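Local coordinates for protein UDP-N-acetylglucosamine 2-epimerase (Methanocaldococcus jannaschii, PDB 4NES) that probably catalyses the reversible epimerization at C-2 of UDP-N-acetylglucosamine to give UDP-N-acetylmannosamine, the activated donor of ManNAc residues, at residues Val291-Cys296 against Thr309-Thr314; Val315-Asn320 against Asn343-Phe348; Ile231-Ile236 against Asn260-Ile265; Asp200-Thr205 against Asn280-Leu285. One frame throughout, in Å; residues are numbered along the deposited sequence.

Contacts 3 and 4 belong to one parallel sheet: strands 235-239 and 201-205 are neighbours, contact 3 joining the first to the edge strand 263-266 and contact 4 the second to strand 283-286. Contact 4 is buried and mostly apolar, while contact 3 is partly exposed and fringed with lysines. Contact 1 is buried too, yet its chemistry is polar, a salt-bridge network and an amide-hydroxyl bond between helix 289-298 and the loop 309-312, close to the bound nucleotide. Contact 2, on the surface, has indole packing and a water in place of direct hydrogen bonds. It shares helix 313-316 with contact 1, and W344 NE1 probably bonds C296 O. Between contacts 3 and 4, K234 pairs with E282.

Contact 1. Residues Val291-Cys296 against Thr309-Thr314. With UDP (uridine-5'-diphosphate), chain C.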
# COMPACT_ATOMS: atom_id res chain seq x y z
N VAL A 291 -13.87 0.29 21.06
CA VAL A 291 -14.38 0.01 22.40
C VAL A 291 -13.28 0.19 23.45
O VAL A 291 -13.56 0.67 24.55
CB VAL A 291 -15.06 -1.36 22.49
CG1 VAL A 291 -15.47 -1.68 23.91
CG2 VAL A 291 -16.27 -1.41 21.57
N GLN A 292 -12.04 -0.15 23.12
CA GLN A 292 -10.93 0.10 24.05
C GLN A 292 -10.84 1.58 24.38
O GLN A 292 -10.63 1.96 25.54
CB GLN A 292 -9.59 -0.34 23.43
CG GLN A 292 -9.39 -1.84 23.35
CD GLN A 292 -8.09 -2.15 22.64
OE1 GLN A 292 -7.01 -1.93 23.18
NE2 GLN A 292 -8.20 -2.65 21.42
N GLU A 293 -10.99 2.42 23.37
CA GLU A 293 -10.95 3.87 23.56
C GLU A 293 -12.13 4.37 24.38
O GLU A 293 -11.95 5.14 25.33
CB GLU A 293 -10.89 4.57 22.21
CG GLU A 293 -9.56 4.35 21.50
CD GLU A 293 -9.62 4.54 20.00
OE1 GLU A 293 -10.73 4.63 19.44
OE2 GLU A 293 -8.53 4.57 19.38
N GLU A 294 -13.33 3.93 24.03
CA GLU A 294 -14.52 4.34 24.76
C GLU A 294 -14.51 3.90 26.22
O GLU A 294 -14.91 4.66 27.09
CB GLU A 294 -15.78 3.86 24.04
CG GLU A 294 -15.94 4.59 22.72
CD GLU A 294 -16.93 3.95 21.78
OE1 GLU A 294 -17.29 2.77 21.97
OE2 GLU A 294 -17.33 4.64 20.82
N ALA A 295 -14.05 2.68 26.48
CA ALA A 295 -13.94 2.19 27.85
C ALA A 295 -13.05 3.14 28.65
O ALA A 295 -13.37 3.53 29.77
CB ALA A 295 -13.39 0.77 27.87
N CYS A 296 -11.94 3.55 28.04
CA CYS A 296 -11.01 4.43 28.71
C CYS A 296 -11.66 5.79 28.99
O CYS A 296 -11.58 6.33 30.11
CB CYS A 296 -9.75 4.58 27.86
SG CYS A 296 -8.46 5.61 28.58
N THR A 309 -2.08 -4.35 21.25
CA THR A 309 -3.06 -3.34 20.89
C THR A 309 -2.37 -2.19 20.18
O THR A 309 -1.17 -1.95 20.37
CB THR A 309 -3.84 -2.82 22.13
OG1 THR A 309 -4.76 -1.81 21.71
CG2 THR A 309 -2.88 -2.21 23.16
N GLU A 310 -3.11 -1.47 19.35
CA GLU A 310 -2.56 -0.30 18.69
C GLU A 310 -2.97 0.97 19.42
O GLU A 310 -2.67 2.07 18.98
CB GLU A 310 -2.93 -0.24 17.19
CG GLU A 310 -4.40 -0.29 16.86
CD GLU A 310 -5.00 -1.64 17.16
OE1 GLU A 310 -4.59 -2.63 16.52
OE2 GLU A 310 -5.85 -1.71 18.06
N ARG A 311 -3.63 0.80 20.57
CA ARG A 311 -3.80 1.94 21.48
C ARG A 311 -3.20 1.61 22.84
O ARG A 311 -3.92 1.43 23.83
CB ARG A 311 -5.26 2.48 21.54
CG ARG A 311 -6.38 1.46 21.58
CD ARG A 311 -6.75 0.95 20.19
NE ARG A 311 -7.40 1.95 19.35
CZ ARG A 311 -7.77 1.73 18.09
NH1 ARG A 311 -7.52 0.56 17.51
NH2 ARG A 311 -8.37 2.69 17.39
N PRO A 312 -1.86 1.53 22.90
CA PRO A 312 -1.15 1.13 24.11
C PRO A 312 -1.31 2.14 25.22
O PRO A 312 -1.03 1.79 26.36
CB PRO A 312 0.31 1.07 23.65
CG PRO A 312 0.37 2.01 22.49
CD PRO A 312 -0.92 1.79 21.79
N GLU A 313 -1.73 3.36 24.89
CA GLU A 313 -1.92 4.39 25.91
C GLU A 313 -2.97 3.95 26.94
O GLU A 313 -2.87 4.30 28.11
CB GLU A 313 -2.28 5.74 25.26
CG GLU A 313 -1.56 6.00 23.91
CD GLU A 313 -2.22 5.29 22.76
OE1 GLU A 313 -3.22 4.61 23.03
OE2 GLU A 313 -1.78 5.41 21.56
N THR A 314 -3.94 3.16 26.51
CA THR A 314 -4.96 2.66 27.44
C THR A 314 -4.37 1.70 28.47
O THR A 314 -4.80 1.67 29.62
CB THR A 314 -6.10 1.95 26.70
OG1 THR A 314 -5.58 0.81 26.01
CG2 THR A 314 -6.76 2.91 25.72
N1 UDP C . -20.63 -0.07 18.58
C2 UDP C . -21.96 0.18 18.46
N3 UDP C . -22.85 -0.81 18.65
C4 UDP C . -22.48 -2.07 18.97
C5 UDP C . -21.12 -2.37 19.11
C6 UDP C . -20.21 -1.33 18.89
O2 UDP C . -22.35 1.32 18.17
O4 UDP C . -23.45 -3.05 19.16
C1' UDP C . -19.61 0.95 18.33
C2' UDP C . -18.70 1.29 19.40
O2' UDP C . -19.32 2.16 20.31
C3' UDP C . -17.54 1.85 18.69
C4' UDP C . -17.56 1.18 17.40
O4' UDP C . -18.74 0.42 17.33
O3' UDP C . -17.61 3.23 18.49
C5' UDP C . -16.43 0.23 17.19
O5' UDP C . -16.55 -0.49 15.99
PA UDP C . -16.01 -1.97 15.82
O1A UDP C . -16.98 -2.71 14.93
O2A UDP C . -15.87 -2.61 17.19
O3A UDP C . -14.64 -1.91 15.05
PB UDP C . -13.18 -1.50 15.43
O1B UDP C . -13.20 -0.27 16.33
O2B UDP C . -12.50 -2.68 16.09
O3B UDP C . -12.57 -1.21 14.09
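The backbones of C296 and T314 run nearest each other, CA of C296 lying 6.4 Å from CA of T314, where helix 289-298 faces the loop that leads into helix 313-316. Q292 reaches across with an extended chain, and its OE1 accepts a hydrogen bond of 2.7 Å from T309 OG1. That hydroxyl also accepts from the backbone N of R311, an ST turn, so a threonine suits a place needing both a donor and an acceptor. R311 starts with CG between its backbone N and carbonyl carbon (chi1 42°) and bends at the next two torsions. Its NE and NH2 then grip E293 side-on, both meeting the single atom OE2 from one face of the carboxylate, NH2 of R311 at 2.7 Å from OE2 of E293. NH1 of R311 makes a salt bridge of 2.9 Å to OE2 of E310, which also pairs with R306. A leucine in place of R311 would probably leave E293 OE2 without the two N-H donors that grip it and E310 OE2 with R306 but not this second arginine. One residue on from E293, E294 holds the UDP ribose, its OE1 2.7 Å from O2' and its OE2 bonded to O3'. Behind this polar side, V291 and A295 pack on I284 of strand 283-286 and A295 on C302 of strand 302-304; E293, its OE1 paired with K15, touches I171 of helix 170-183.

Contact 2. Residues Val315-Asn320 against Asn343-Phe348; sequences VEVGAN and NWKNPF
W344 lays its indole over A319, just past the Schellman motif that closes helix 313-316. There G318, at a phi of 99°, takes the positive backbone angle that glycine adopts easily; its N bonds back to V315 O at 3.1 Å, and A319 N probably bonds T314 O. Followed outward, W344 begins with CB, 3.4 Å from the carbonyl O of V317 and also near V317 CG2. A chi1 of 47°, between the backbone N and the carbonyl carbon, brings CG of W344 to 3.9 Å from A319 CB. Beyond it the five-membered ring lies under this methyl, A319 CB standing 3.4 Å from the ring centroid, a CH-pi contact over the face. CD1, CD2 and CZ2 also meet the methyl, and CE2 of W344 comes to 3.3 Å from A319 CB, while CE3, CZ3 and CH2 lie nearer to A319 CA. A methyl is small enough for the ring to come this close. NE1 donates to C296 O of helix 289-298. An alanine in place of W344 would probably uncover the A319 methyl and leave C296 O without this donor. Alongside, V317 CG2 touches the carbonyl O of K345 at 3.7 Å. A water donates to V317 O, 3.2 Å from that oxygen, and weakly accepts from K345 N.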
# COMPACT_ATOMS: atom_id res chain seq x y z
N VAL A 315 -3.38 0.91 28.06
CA VAL A 315 -2.69 0.04 28.99
C VAL A 315 -1.74 0.87 29.84
O VAL A 315 -1.66 0.68 31.06
CB VAL A 315 -1.90 -1.07 28.25
CG1 VAL A 315 -1.11 -1.92 29.23
CG2 VAL A 315 -2.86 -1.95 27.44
N GLU A 316 -1.07 1.84 29.20
CA GLU A 316 -0.09 2.70 29.87
C GLU A 316 -0.72 3.50 31.04
O GLU A 316 -0.12 3.60 32.10
CB GLU A 316 0.67 3.60 28.84
CG GLU A 316 1.40 2.81 27.67
CD GLU A 316 2.41 3.64 26.81
OE1 GLU A 316 3.49 3.96 27.33
OE2 GLU A 316 2.13 3.96 25.61
N VAL A 317 -1.95 3.99 30.87
CA VAL A 317 -2.61 4.77 31.93
C VAL A 317 -3.34 3.90 32.96
O VAL A 317 -3.83 4.41 33.97
CB VAL A 317 -3.57 5.86 31.38
CG1 VAL A 317 -2.85 6.77 30.41
CG2 VAL A 317 -4.80 5.23 30.72
N GLY A 318 -3.43 2.59 32.70
CA GLY A 318 -3.97 1.63 33.65
C GLY A 318 -5.42 1.23 33.41
O GLY A 318 -6.02 0.51 34.22
N ALA A 319 -5.97 1.69 32.30
CA ALA A 319 -7.39 1.52 32.00
C ALA A 319 -7.69 0.16 31.37
O ALA A 319 -8.84 -0.25 31.32
CB ALA A 319 -7.88 2.64 31.10
N ASN A 320 -6.65 -0.54 30.91
CA ASN A 320 -6.80 -1.68 30.00
C ASN A 320 -5.69 -2.67 30.28
O ASN A 320 -4.61 -2.29 30.74
CB ASN A 320 -6.72 -1.16 28.55
CG ASN A 320 -7.11 -2.20 27.49
OD1 ASN A 320 -7.69 -3.25 27.77
ND2 ASN A 320 -6.81 -1.86 26.23
N ASN A 343 -10.05 5.76 38.15
CA ASN A 343 -9.39 7.01 37.85
C ASN A 343 -8.16 6.72 37.01
O ASN A 343 -7.37 5.82 37.30
CB ASN A 343 -9.08 7.81 39.13
CG ASN A 343 -7.76 7.42 39.78
OD1 ASN A 343 -7.40 6.25 39.85
ND2 ASN A 343 -7.04 8.42 40.28
N TRP A 344 -8.05 7.45 35.91
CA TRP A 344 -6.87 7.44 35.07
C TRP A 344 -6.96 8.64 34.15
O TRP A 344 -8.02 9.23 33.99
CB TRP A 344 -6.74 6.14 34.26
CG TRP A 344 -7.99 5.67 33.57
CD1 TRP A 344 -8.55 6.19 32.42
CD2 TRP A 344 -8.80 4.55 33.94
NE1 TRP A 344 -9.66 5.46 32.08
CE2 TRP A 344 -9.85 4.46 33.01
CE3 TRP A 344 -8.76 3.63 35.00
CZ2 TRP A 344 -10.84 3.47 33.08
CZ3 TRP A 344 -9.74 2.65 35.08
CH2 TRP A 344 -10.77 2.58 34.12
N LYS A 345 -5.82 9.01 33.57
CA LYS A 345 -5.75 10.09 32.61
C LYS A 345 -6.45 9.72 31.30
O LYS A 345 -6.49 8.54 30.96
CB LYS A 345 -4.27 10.42 32.36
CG LYS A 345 -3.88 10.71 30.92
CD LYS A 345 -2.56 11.46 30.91
CE LYS A 345 -2.00 11.63 29.51
NZ LYS A 345 -1.43 10.36 29.03
N ASN A 346 -7.03 10.69 30.60
CA ASN A 346 -7.46 10.45 29.22
C ASN A 346 -6.44 11.00 28.24
O ASN A 346 -6.23 12.21 28.16
CB ASN A 346 -8.86 10.97 28.89
CG ASN A 346 -9.25 10.72 27.41
OD1 ASN A 346 -9.37 9.57 26.94
ND2 ASN A 346 -9.45 11.82 26.68
N PRO A 347 -5.80 10.10 27.50
CA PRO A 347 -4.71 10.42 26.58
C PRO A 347 -5.20 10.87 25.21
O PRO A 347 -4.38 11.25 24.38
CB PRO A 347 -3.99 9.08 26.45
CG PRO A 347 -5.09 8.06 26.62
CD PRO A 347 -6.04 8.65 27.62
N PHE A 348 -6.51 10.85 24.98
CA PHE A 348 -7.01 11.01 23.62
C PHE A 348 -7.54 12.39 23.25
O PHE A 348 -8.09 12.57 22.16
CB PHE A 348 -8.04 9.93 23.31
CG PHE A 348 -7.49 8.53 23.39
CD1 PHE A 348 -6.37 8.18 22.65
CD2 PHE A 348 -8.07 7.59 24.23
CE1 PHE A 348 -5.85 6.90 22.73
CE2 PHE A 348 -7.56 6.31 24.31
CZ PHE A 348 -6.45 5.96 23.56
O HOH W 1 -3.16 7.43 34.74

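Contact 3. Residues Ile231-Ile236 against Asn260-Ile265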
# COMPACT_ATOMS: atom_id res chain seq x y z
N ILE A 231 -16.70 -18.30 38.01
CA ILE A 231 -15.82 -17.86 39.09
C ILE A 231 -16.33 -16.59 39.76
O ILE A 231 -16.30 -16.48 40.98
CB ILE A 231 -14.37 -17.67 38.57
CG1 ILE A 231 -13.73 -19.03 38.29
CG2 ILE A 231 -13.53 -16.88 39.57
CD1 ILE A 231 -12.37 -18.94 37.66
N TYR A 232 -16.82 -15.65 38.95
CA TYR A 232 -17.22 -14.35 39.46
C TYR A 232 -18.74 -14.16 39.58
O TYR A 232 -19.19 -13.13 40.10
CB TYR A 232 -16.59 -13.24 38.61
CG TYR A 232 -15.09 -13.25 38.66
CD1 TYR A 232 -14.41 -12.73 39.76
CD2 TYR A 232 -14.34 -13.81 37.64
CE1 TYR A 232 -13.03 -12.74 39.82
CE2 TYR A 232 -12.95 -13.83 37.69
CZ TYR A 232 -12.31 -13.29 38.79
OH TYR A 232 -10.93 -13.31 38.86
N ASP A 233 -19.50 -15.16 39.14
CA ASP A 233 -20.96 -15.12 39.18
C ASP A 233 -21.48 -13.85 38.52
O ASP A 233 -22.22 -13.07 39.13
CB ASP A 233 -21.48 -15.26 40.62
CG ASP A 233 -22.97 -15.53 40.67
OD1 ASP A 233 -23.51 -16.11 39.71
OD2 ASP A 233 -23.61 -15.14 41.68
N LYS A 234 -21.09 -13.65 37.27
CA LYS A 234 -21.41 -12.41 36.57
C LYS A 234 -22.18 -12.66 35.29
O LYS A 234 -21.88 -13.60 34.54
CB LYS A 234 -20.13 -11.66 36.25
CG LYS A 234 -20.18 -10.20 36.62
CD LYS A 234 -20.45 -10.01 38.10
CE LYS A 234 -19.21 -9.64 38.87
NZ LYS A 234 -19.56 -8.81 40.06
N ALA A 235 -23.19 -11.83 35.03
CA ALA A 235 -23.91 -11.89 33.77
C ALA A 235 -23.09 -11.19 32.69
O ALA A 235 -22.41 -10.20 32.96
CB ALA A 235 -25.27 -11.26 33.89
N ILE A 236 -23.17 -11.70 31.47
CA ILE A 236 -22.47 -11.12 30.33
C ILE A 236 -23.50 -10.67 29.30
O ILE A 236 -24.44 -11.41 29.00
CB ILE A 236 -21.58 -12.17 29.64
CG1 ILE A 236 -20.70 -12.91 30.65
CG2 ILE A 236 -20.75 -11.54 28.54
CD1 ILE A 236 -19.65 -12.05 31.32
N ASN A 260 -26.08 -20.90 27.44
CA ASN A 260 -25.60 -20.35 28.71
C ASN A 260 -26.55 -19.25 29.18
O ASN A 260 -26.63 -18.19 28.57
CB ASN A 260 -24.18 -19.81 28.55
CG ASN A 260 -23.50 -19.56 29.88
OD1 ASN A 260 -24.14 -19.12 30.84
ND2 ASN A 260 -22.20 -19.84 29.95
N LYS A 261 -27.28 -19.52 30.26
CA LYS A 261 -28.32 -18.60 30.71
C LYS A 261 -27.76 -17.33 31.36
O LYS A 261 -28.51 -16.39 31.64
CB LYS A 261 -29.28 -19.32 31.66
CG LYS A 261 -29.82 -20.63 31.10
CD LYS A 261 -30.73 -21.32 32.10
CE LYS A 261 -32.02 -20.53 32.31
NZ LYS A 261 -32.95 -20.66 31.15
N LYS A 262 -26.45 -17.29 31.57
CA LYS A 262 -25.81 -16.09 32.11
C LYS A 262 -25.27 -15.18 31.00
O LYS A 262 -24.72 -14.12 31.28
CB LYS A 262 -24.70 -16.45 33.08
CG LYS A 262 -25.19 -17.16 34.33
CD LYS A 262 -26.04 -16.25 35.20
CE LYS A 262 -25.22 -15.12 35.79
NZ LYS A 262 -25.67 -14.76 37.16
N ILE A 263 -25.40 -15.62 29.75
CA ILE A 263 -25.00 -14.78 28.62
C ILE A 263 -26.23 -14.28 27.88
O ILE A 263 -27.05 -15.07 27.42
CB ILE A 263 -24.11 -15.54 27.61
CG1 ILE A 263 -22.87 -16.10 28.30
CG2 ILE A 263 -23.73 -14.61 26.46
CD1 ILE A 263 -21.94 -16.89 27.38
N LYS A 264 -26.36 -12.96 27.77
CA LYS A 264 -27.41 -12.39 26.95
C LYS A 264 -26.82 -11.95 25.62
O LYS A 264 -26.02 -11.01 25.56
CB LYS A 264 -28.10 -11.22 27.64
CG LYS A 264 -29.22 -10.59 26.80
CD LYS A 264 -30.42 -10.19 27.65
CE LYS A 264 -31.50 -9.52 26.82
NZ LYS A 264 -32.08 -10.41 25.78
N ILE A 265 -27.20 -12.64 24.55
CA ILE A 265 -26.72 -12.31 23.22
C ILE A 265 -27.67 -11.33 22.58
O ILE A 265 -28.88 -11.55 22.53
CB ILE A 265 -26.64 -13.56 22.32
CG1 ILE A 265 -25.79 -14.64 22.99
CG2 ILE A 265 -26.06 -13.19 20.96
CD1 ILE A 265 -25.66 -15.92 22.17
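K262 curls back toward D233 through its torsions: chi1 of -65° sets CG anti to the carbonyl carbon, and the chain bends again at each torsion beyond. NZ of K262 ends 3.6 Å from OD1 of D233, a long salt bridge, where a flexible lysine and a short aspartate can pair loosely near solvent. D233 is the first residue to leave helix 215-232, with a positive phi. On the way to NZ, CE of K262 passes 3.9 Å from the carbonyl O of K234, a buried oxygen with no hydrogen-bond partner in the model.

The backbones meet in parallel. I236 N donates to K262 O at 2.9 Å, and K264 N donates to I236 O at 2.8 Å, both nearly straight, so I236 uses its own N-H and C=O to bond the residues on either side of I263, as in a parallel bridge. The carbonyl O of K262 is also approached by A235 CA at 3.4 Å, a CA-H...O contact. I236 and I263 share one face of the sheet, CB of I236 lying 4.3 Å from CG1 of I263, and I229 of helix 215-232 packs on both. These branched apolar chains suit the buried face beneath the helix.

Just before the strand, N260 opens a type I turn: its OD1 accepts from K262 N at 3.0 Å, an Asx turn, and its O from I263 N. This is the pairing at one edge of the parallel sheet, strand 263-266 beside 235-239 with helices 242-250 and 254-259 between them in sequence, the beta-alpha-beta crossover of the Rossmann-like domains of the GT-B fold.

Contact 4. Residues Asp200-Thr205 against Asn280-Leu285; sequences DYFLLT and NAELIL
L285 N donates to L203 O at 2.7 Å, an almost straight bond in a parallel pair of the Rossmann-like GT-B sheet. On one side of it L203 N donates to L283 O at 3.0 Å, on the other T205 N to L285 O at 3.1 Å, while the two strand segments run 24° apart in direction. E282 N also bonds Y201 O. The C-terminal end of strand 201-205 reaches toward the nucleotide site, the side chain of T205 lying about 5 Å from UDP and from that of H207, the probable active-site residue.

F202, L204, L283 and L285 share the face covered by helices 215-232 and 327-338, which suits large apolar chains. F202 has CG anti to its carbonyl carbon (chi1 -65°), and its ring takes L283 CD2 over one face, 3.8 Å from the centroid. On the other face L203 meets helix 271-280, and its CB touches A281 CB. A281 CA stands over one face of the Y201 ring, and Y201 OH bonds L277 O.

At the exposed end K234 probably eases the like charges of D200 and E282 through its salt bridge to E282 OE1. Nearby, a water accepts from Y201 N and donates to N280 O, 2.8 Å from that oxygen.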
# COMPACT_ATOMS: atom_id res chain seq x y z
N ASP A 200 -25.49 -5.44 37.65
CA ASP A 200 -24.09 -5.82 37.47
C ASP A 200 -23.90 -6.72 36.25
O ASP A 200 -24.42 -7.83 36.21
CB ASP A 200 -23.57 -6.53 38.72
CG ASP A 200 -22.96 -5.59 39.74
OD1 ASP A 200 -23.23 -4.37 39.66
OD2 ASP A 200 -22.22 -6.07 40.62
N TYR A 201 -23.14 -6.25 35.26
CA TYR A 201 -22.85 -7.08 34.10
C TYR A 201 -21.50 -6.74 33.49
O TYR A 201 -20.96 -5.67 33.74
CB TYR A 201 -23.94 -6.94 33.03
CG TYR A 201 -24.06 -5.54 32.46
CD1 TYR A 201 -24.90 -4.60 33.04
CD2 TYR A 201 -23.33 -5.15 31.34
CE1 TYR A 201 -25.02 -3.32 32.53
CE2 TYR A 201 -23.44 -3.87 30.82
CZ TYR A 201 -24.29 -2.95 31.42
OH TYR A 201 -24.42 -1.67 30.93
N PHE A 202 -20.95 -7.68 32.73
CA PHE A 202 -19.79 -7.40 31.89
C PHE A 202 -20.30 -7.27 30.47
O PHE A 202 -21.19 -8.02 30.06
CB PHE A 202 -18.76 -8.53 31.94
CG PHE A 202 -18.12 -8.74 33.30
CD1 PHE A 202 -18.29 -7.84 34.33
CD2 PHE A 202 -17.32 -9.86 33.51
CE1 PHE A 202 -17.69 -8.05 35.57
CE2 PHE A 202 -16.71 -10.08 34.74
CZ PHE A 202 -16.89 -9.18 35.77
N LEU A 203 -19.74 -6.33 29.71
CA LEU A 203 -20.10 -6.16 28.31
C LEU A 203 -19.02 -6.76 27.42
O LEU A 203 -17.83 -6.48 27.59
CB LEU A 203 -20.24 -4.66 28.02
CG LEU A 203 -20.68 -4.26 26.61
CD1 LEU A 203 -22.09 -4.73 26.28
CD2 LEU A 203 -20.57 -2.76 26.45
N LEU A 204 -19.43 -7.57 26.45
CA LEU A 204 -18.49 -8.25 25.56
C LEU A 204 -18.75 -7.94 24.09
O LEU A 204 -19.89 -7.99 23.63
CB LEU A 204 -18.59 -9.76 25.78
CG LEU A 204 -17.83 -10.70 24.84
CD1 LEU A 204 -16.32 -10.57 25.01
CD2 LEU A 204 -18.28 -12.14 25.07
N THR A 205 -17.68 -7.62 23.35
CA THR A 205 -17.72 -7.66 21.89
C THR A 205 -16.48 -8.37 21.39
O THR A 205 -15.43 -8.28 22.02
CB THR A 205 -17.83 -6.26 21.20
OG1 THR A 205 -16.57 -5.58 21.24
CG2 THR A 205 -18.94 -5.40 21.81
N ASN A 280 -22.51 1.81 31.70
CA ASN A 280 -23.06 1.15 32.88
C ASN A 280 -22.48 -0.23 33.19
O ASN A 280 -22.89 -0.88 34.14
CB ASN A 280 -24.59 1.09 32.78
CG ASN A 280 -25.23 2.46 32.90
OD1 ASN A 280 -25.37 2.98 34.01
ND2 ASN A 280 -25.61 3.05 31.78
N ALA A 281 -21.52 -0.67 32.39
CA ALA A 281 -20.92 -1.99 32.56
C ALA A 281 -19.97 -1.97 33.75
O ALA A 281 -19.30 -0.97 34.00
CB ALA A 281 -20.17 -2.37 31.29
N GLU A 282 -19.92 -3.07 34.50
CA GLU A 282 -18.94 -3.15 35.59
C GLU A 282 -17.55 -3.29 35.00
O GLU A 282 -16.57 -2.77 35.53
CB GLU A 282 -19.25 -4.32 36.53
CG GLU A 282 -18.29 -4.39 37.72
CD GLU A 282 -18.66 -5.46 38.72
OE1 GLU A 282 -19.39 -6.40 38.35
OE2 GLU A 282 -18.21 -5.36 39.88
N LEU A 283 -17.46 -4.00 33.88
CA LEU A 283 -16.22 -4.02 33.12
C LEU A 283 -16.52 -4.41 31.67
O LEU A 283 -17.59 -4.95 31.36
CB LEU A 283 -15.16 -4.89 33.81
CG LEU A 283 -14.88 -6.35 33.51
CD1 LEU A 283 -13.92 -6.41 32.36
CD2 LEU A 283 -14.28 -7.04 34.73
N ILE A 284 -15.61 -4.04 30.77
CA ILE A 284 -15.78 -4.28 29.35
C ILE A 284 -14.73 -5.28 28.86
O ILE A 284 -13.55 -5.17 29.19
CB ILE A 284 -15.70 -2.95 28.57
CG1 ILE A 284 -16.93 -2.09 28.87
CG2 ILE A 284 -15.55 -3.21 27.08
CD1 ILE A 284 -16.78 -0.62 28.49
N LEU A 285 -15.17 -6.29 28.11
CA LEU A 285 -14.28 -7.29 27.53
C LEU A 285 -14.38 -7.17 26.03
O LEU A 285 -15.48 -7.25 25.48
CB LEU A 285 -14.74 -8.70 27.92
CG LEU A 285 -15.05 -8.95 29.39
CD1 LEU A 285 -15.85 -10.24 29.57
CD2 LEU A 285 -13.76 -9.03 30.14
O HOH W 2 -22.89 -3.27 35.58